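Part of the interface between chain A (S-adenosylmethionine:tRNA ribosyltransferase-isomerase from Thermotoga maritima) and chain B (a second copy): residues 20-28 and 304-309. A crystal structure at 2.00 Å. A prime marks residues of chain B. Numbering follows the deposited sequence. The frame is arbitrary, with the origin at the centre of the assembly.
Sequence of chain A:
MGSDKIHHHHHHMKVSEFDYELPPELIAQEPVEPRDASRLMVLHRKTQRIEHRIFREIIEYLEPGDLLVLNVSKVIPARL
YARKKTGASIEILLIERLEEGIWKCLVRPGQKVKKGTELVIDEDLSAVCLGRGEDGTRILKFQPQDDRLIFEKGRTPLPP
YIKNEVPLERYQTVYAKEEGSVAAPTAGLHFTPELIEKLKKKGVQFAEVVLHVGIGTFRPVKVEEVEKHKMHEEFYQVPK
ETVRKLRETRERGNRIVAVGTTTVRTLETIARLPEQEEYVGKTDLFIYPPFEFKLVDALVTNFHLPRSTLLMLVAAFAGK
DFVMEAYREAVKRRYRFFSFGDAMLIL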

ATOM      1  N   TYR A  20      -2.641  -5.623 -21.884  1.00 34.44           N
ATOM      2  CA  TYR A  20      -2.196  -4.340 -22.324  1.00 35.39           C
ATOM      3  C   TYR A  20      -0.819  -4.171 -21.700  1.00 34.97           C
ATOM      4  O   TYR A  20      -0.506  -4.845 -20.708  1.00 32.85           O
ATOM      5  CB  TYR A  20      -3.196  -3.231 -21.925  1.00 36.67           C
ATOM      6  CG  TYR A  20      -3.276  -2.915 -20.444  1.00 34.14           C
ATOM      7  CD1 TYR A  20      -2.510  -1.901 -19.894  1.00 32.06           C
ATOM      8  CD2 TYR A  20      -4.148  -3.615 -19.607  1.00 28.73           C
ATOM      9  CE1 TYR A  20      -2.571  -1.617 -18.556  1.00 30.28           C
ATOM     10  CE2 TYR A  20      -4.226  -3.325 -18.280  1.00 31.59           C
ATOM     11  CZ  TYR A  20      -3.415  -2.328 -17.754  1.00 27.96           C
ATOM     12  OH  TYR A  20      -3.471  -2.020 -16.420  1.00 27.02           O
ATOM     13  N   GLU A  21       0.017  -3.317 -22.299  1.00 38.18           N
ATOM     14  CA  GLU A  21       1.361  -3.103 -21.765  1.00 38.27           C
ATOM     15  C   GLU A  21       1.280  -2.032 -20.723  1.00 35.86           C
ATOM     16  O   GLU A  21       0.815  -0.931 -21.002  1.00 38.09           O
ATOM     17  CB  GLU A  21       2.377  -2.705 -22.859  1.00 41.44           C
ATOM     18  CG  GLU A  21       3.834  -2.809 -22.402  1.00 47.97           C
ATOM     19  N   LEU A  22       1.701  -2.385 -19.516  1.00 35.17           N
ATOM     20  CA  LEU A  22       1.686  -1.493 -18.385  1.00 33.87           C
ATOM     21  C   LEU A  22       3.120  -1.303 -17.918  1.00 36.10           C
ATOM     22  O   LEU A  22       3.703  -2.241 -17.369  1.00 39.53           O
ATOM     23  CB  LEU A  22       0.904  -2.109 -17.249  1.00 32.96           C
ATOM     24  CG  LEU A  22       0.917  -1.309 -15.935  1.00 25.94           C
ATOM     25  CD1 LEU A  22       0.527   0.124 -16.158  1.00 29.85           C
ATOM     26  CD2 LEU A  22      -0.024  -1.993 -14.905  1.00 31.68           C
ATOM     27  N   PRO A  23       3.702  -0.129 -18.117  1.00 36.25           N
ATOM     28  CA  PRO A  23       5.050   0.137 -17.551  1.00 33.56           C
ATOM     29  C   PRO A  23       5.075   0.008 -16.054  1.00 34.62           C
ATOM     30  O   PRO A  23       4.190   0.546 -15.369  1.00 31.16           O
ATOM     31  CB  PRO A  23       5.365   1.580 -18.006  1.00 34.40           C
ATOM     32  CG  PRO A  23       4.471   1.865 -19.146  1.00 36.11           C
ATOM     33  CD  PRO A  23       3.223   0.990 -18.956  1.00 35.77           C
ATOM     34  N   PRO A  24       6.059  -0.733 -15.522  1.00 35.50           N
ATOM     35  CA  PRO A  24       6.079  -1.006 -14.110  1.00 34.85           C
ATOM     36  C   PRO A  24       6.111   0.231 -13.226  1.00 31.81           C
ATOM     37  O   PRO A  24       5.565   0.209 -12.149  1.00 31.67           O
ATOM     38  CB  PRO A  24       7.318  -1.917 -13.921  1.00 35.65           C
ATOM     39  CG  PRO A  24       8.140  -1.729 -15.140  1.00 38.23           C
ATOM     40  CD  PRO A  24       7.134  -1.452 -16.247  1.00 36.25           C
ATOM     41  N   GLU A  25       6.683   1.319 -13.698  1.00 33.36           N
ATOM     42  CA  GLU A  25       6.763   2.512 -12.895  1.00 34.10           C
ATOM     43  C   GLU A  25       5.417   3.177 -12.699  1.00 33.81           C
ATOM     44  O   GLU A  25       5.287   4.039 -11.869  1.00 31.85           O
ATOM     45  CB  GLU A  25       7.755   3.492 -13.515  1.00 34.27           C
ATOM     46  CG  GLU A  25       7.383   4.046 -14.874  1.00 37.19           C
ATOM     47  CD  GLU A  25       7.859   3.225 -16.076  1.00 46.69           C
ATOM     48  OE1 GLU A  25       8.217   2.023 -15.950  1.00 42.57           O
ATOM     49  OE2 GLU A  25       7.807   3.801 -17.187  1.00 43.84           O
ATOM     50  N   LEU A  26       4.417   2.782 -13.470  1.00 35.21           N
ATOM     51  CA  LEU A  26       3.074   3.367 -13.283  1.00 35.08           C
ATOM     52  C   LEU A  26       2.256   2.697 -12.200  1.00 35.29           C
ATOM     53  O   LEU A  26       1.224   3.241 -11.815  1.00 33.92           O
ATOM     54  CB  LEU A  26       2.302   3.391 -14.572  1.00 32.34           C
ATOM     55  CG  LEU A  26       2.865   4.269 -15.674  1.00 32.37           C
ATOM     56  CD1 LEU A  26       1.869   4.235 -16.839  1.00 33.70           C
ATOM     57  CD2 LEU A  26       3.140   5.688 -15.270  1.00 33.09           C
ATOM     58  N   ILE A  27       2.719   1.547 -11.684  1.00 34.18           N
ATOM     59  CA  ILE A  27       2.067   0.931 -10.544  1.00 33.59           C
ATOM     60  C   ILE A  27       2.440   1.643  -9.251  1.00 35.33           C
ATOM     61  O   ILE A  27       3.602   1.558  -8.766  1.00 33.86           O
ATOM     62  CB  ILE A  27       2.357  -0.584 -10.473  1.00 33.47           C
ATOM     63  CG1 ILE A  27       1.981  -1.229 -11.775  1.00 32.05           C
ATOM     64  CG2 ILE A  27       1.627  -1.198  -9.315  1.00 33.88           C
ATOM     65  CD1 ILE A  27       2.237  -2.729 -11.880  1.00 36.63           C
ATOM     66  N   ALA A  28       1.450   2.269  -8.621  1.00 32.97           N
ATOM     67  CA  ALA A  28       1.739   3.125  -7.452  1.00 35.83           C
ATOM     68  C   ALA A  28       2.017   2.319  -6.181  1.00 37.71           C
ATOM     69  O   ALA A  28       1.382   1.288  -5.924  1.00 32.78           O
ATOM     70  CB  ALA A  28       0.611   4.119  -7.184  1.00 35.38           C
TER
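Chain B, residues 304-309: HLPRST

Residues 304-309 of chain B lie against the loop 20-28 of chain A as an irregular segment folded into a type II β turn from Leu305′ to Ser308′, which leads into a helix. Pro24, the first residue of a short 3-10 segment (24-26), has the largest area covered by the other stretch, 87 Å², and touches Leu305′, Pro306′, Arg307′ and Ser308′; its CA and that of Ser308′, 5.8 Å apart, are the closest pair of CA atoms. The two stretches together bury 292 Å². As chain B runs from Leu305′ to Arg307′, its contacts step back along chain A, from Ile27 and Pro24 towards Leu22 and Glu21. His304′ enters extended (phi/psi -98/165) and stays clear of the chain A stretch. Leu305′, also extended (-83/156), points its CA-to-CB bond toward chain A with chi1 m and chi2 t. Its CB packs 3.9 Å from Pro24 CB, and its CD1 reaches Ile27 CD1 at 3.7 Å and lies 3.8 Å from Pro24 O, so one leucine covers both the proline and the isoleucine that follows the 3-10 segment. The CA-to-CB bond of Pro306′ (-47/134) points sideways, and the residue meets chain A through its carbonyl: Pro306′ O lies 3.4 Å from Pro24 CG. Arg307′ takes the positive phi (68/8) usual for the third position of a type II turn. Its side chain runs out along chain A, bringing NH1 to Leu22 O in a weak hydrogen bond, long at 3.3 Å but nearly straight at 164°. Leu22 O and Pro23 CA sit at the edge of the guanidinium, near its plane; Arg307′ NH1 also lies 3.8 Å from Pro24 CD and 4.2 Å from Glu21 CG, the last modelled atom of that side chain. Ser308′ closes the turn, its N bonding to Leu305′ O at 3.0 Å and its OG donating to the same Leu305′ O at 2.6 Å. Its CA rests 3.8 Å from Pro24 CG, while OG also caps the helix that follows. Thr309′, already helical, makes no contact with the chain A stretch.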

ATOM      1  N   HIS B 304      10.627  -7.701  -7.584  1.00 26.34           N
ATOM      2  CA  HIS B 304      10.350  -6.542  -8.417  1.00 25.95           C
ATOM      3  C   HIS B 304       9.555  -6.942  -9.644  1.00 25.77           C
ATOM      4  O   HIS B 304       9.472  -8.097  -9.967  1.00 27.07           O
ATOM      5  CB  HIS B 304      11.651  -5.838  -8.770  1.00 26.76           C
ATOM      6  CG  HIS B 304      12.501  -5.526  -7.558  1.00 27.97           C
ATOM      7  ND1 HIS B 304      12.116  -4.610  -6.605  1.00 27.47           N
ATOM      8  CD2 HIS B 304      13.656  -6.075  -7.105  1.00 25.82           C
ATOM      9  CE1 HIS B 304      13.016  -4.578  -5.633  1.00 33.80           C
ATOM     10  NE2 HIS B 304      13.961  -5.457  -5.913  1.00 29.46           N
ATOM     11  N   LEU B 305       8.976  -5.963 -10.333  1.00 26.19           N
ATOM     12  CA  LEU B 305       8.066  -6.241 -11.422  1.00 26.61           C
ATOM     13  C   LEU B 305       8.828  -6.524 -12.716  1.00 29.29           C
ATOM     14  O   LEU B 305       9.980  -6.036 -12.891  1.00 27.40           O
ATOM     15  CB  LEU B 305       7.133  -5.018 -11.576  1.00 29.74           C
ATOM     16  CG  LEU B 305       6.257  -4.625 -10.358  1.00 34.76           C
ATOM     17  CD1 LEU B 305       5.619  -3.239 -10.530  1.00 43.58           C
ATOM     18  CD2 LEU B 305       5.182  -5.694 -10.149  1.00 39.18           C
ATOM     19  N   PRO B 306       8.189  -7.260 -13.637  1.00 29.87           N
ATOM     20  CA  PRO B 306       8.727  -7.465 -14.966  1.00 28.18           C
ATOM     21  C   PRO B 306       9.206  -6.181 -15.582  1.00 30.68           C
ATOM     22  O   PRO B 306       8.558  -5.123 -15.466  1.00 28.87           O
ATOM     23  CB  PRO B 306       7.530  -8.022 -15.766  1.00 33.73           C
ATOM     24  CG  PRO B 306       6.665  -8.706 -14.747  1.00 26.63           C
ATOM     25  CD  PRO B 306       6.876  -7.930 -13.478  1.00 29.58           C
ATOM     26  N   ARG B 307      10.400  -6.260 -16.166  1.00 30.94           N
ATOM     27  CA  ARG B 307      10.980  -5.142 -16.901  1.00 33.11           C
ATOM     28  C   ARG B 307      11.354  -3.954 -16.025  1.00 32.36           C
ATOM     29  O   ARG B 307      11.711  -2.915 -16.563  1.00 32.72           O
ATOM     30  CB  ARG B 307      10.024  -4.664 -18.024  1.00 34.24           C
ATOM     31  CG  ARG B 307       9.587  -5.763 -19.045  1.00 37.22           C
ATOM     32  CD  ARG B 307       8.459  -5.311 -19.993  1.00 40.96           C
ATOM     33  NE  ARG B 307       7.168  -5.800 -19.484  1.00 61.56           N
ATOM     34  CZ  ARG B 307       6.145  -5.060 -19.044  1.00 60.72           C
ATOM     35  NH1 ARG B 307       6.140  -3.727 -19.074  1.00 60.23           N
ATOM     36  NH2 ARG B 307       5.086  -5.696 -18.590  1.00 67.10           N
ATOM     37  N   SER B 308      11.299  -4.054 -14.693  1.00 27.94           N
ATOM     38  CA  SER B 308      11.595  -2.861 -13.892  1.00 27.16           C
ATOM     39  C   SER B 308      13.094  -2.614 -13.864  1.00 25.84           C
ATOM     40  O   SER B 308      13.882  -3.581 -13.920  1.00 26.31           O
ATOM     41  CB  SER B 308      11.158  -3.037 -12.450  1.00 25.92           C
ATOM     42  OG  SER B 308      11.625  -4.273 -11.990  1.00 29.72           O
ATOM     43  N   THR B 309      13.494  -1.366 -13.649  1.00 24.90           N
ATOM     44  CA  THR B 309      14.907  -1.102 -13.423  1.00 26.70           C
ATOM     45  C   THR B 309      15.398  -1.708 -12.124  1.00 28.52           C
ATOM     46  O   THR B 309      16.585  -1.978 -11.997  1.00 29.29           O
ATOM     47  CB  THR B 309      15.242   0.385 -13.456  1.00 29.49           C
ATOM     48  OG1 THR B 309      14.452   1.062 -12.469  1.00 34.05           O
ATOM     49  CG2 THR B 309      14.857   1.005 -14.752  1.00 34.03           C
TER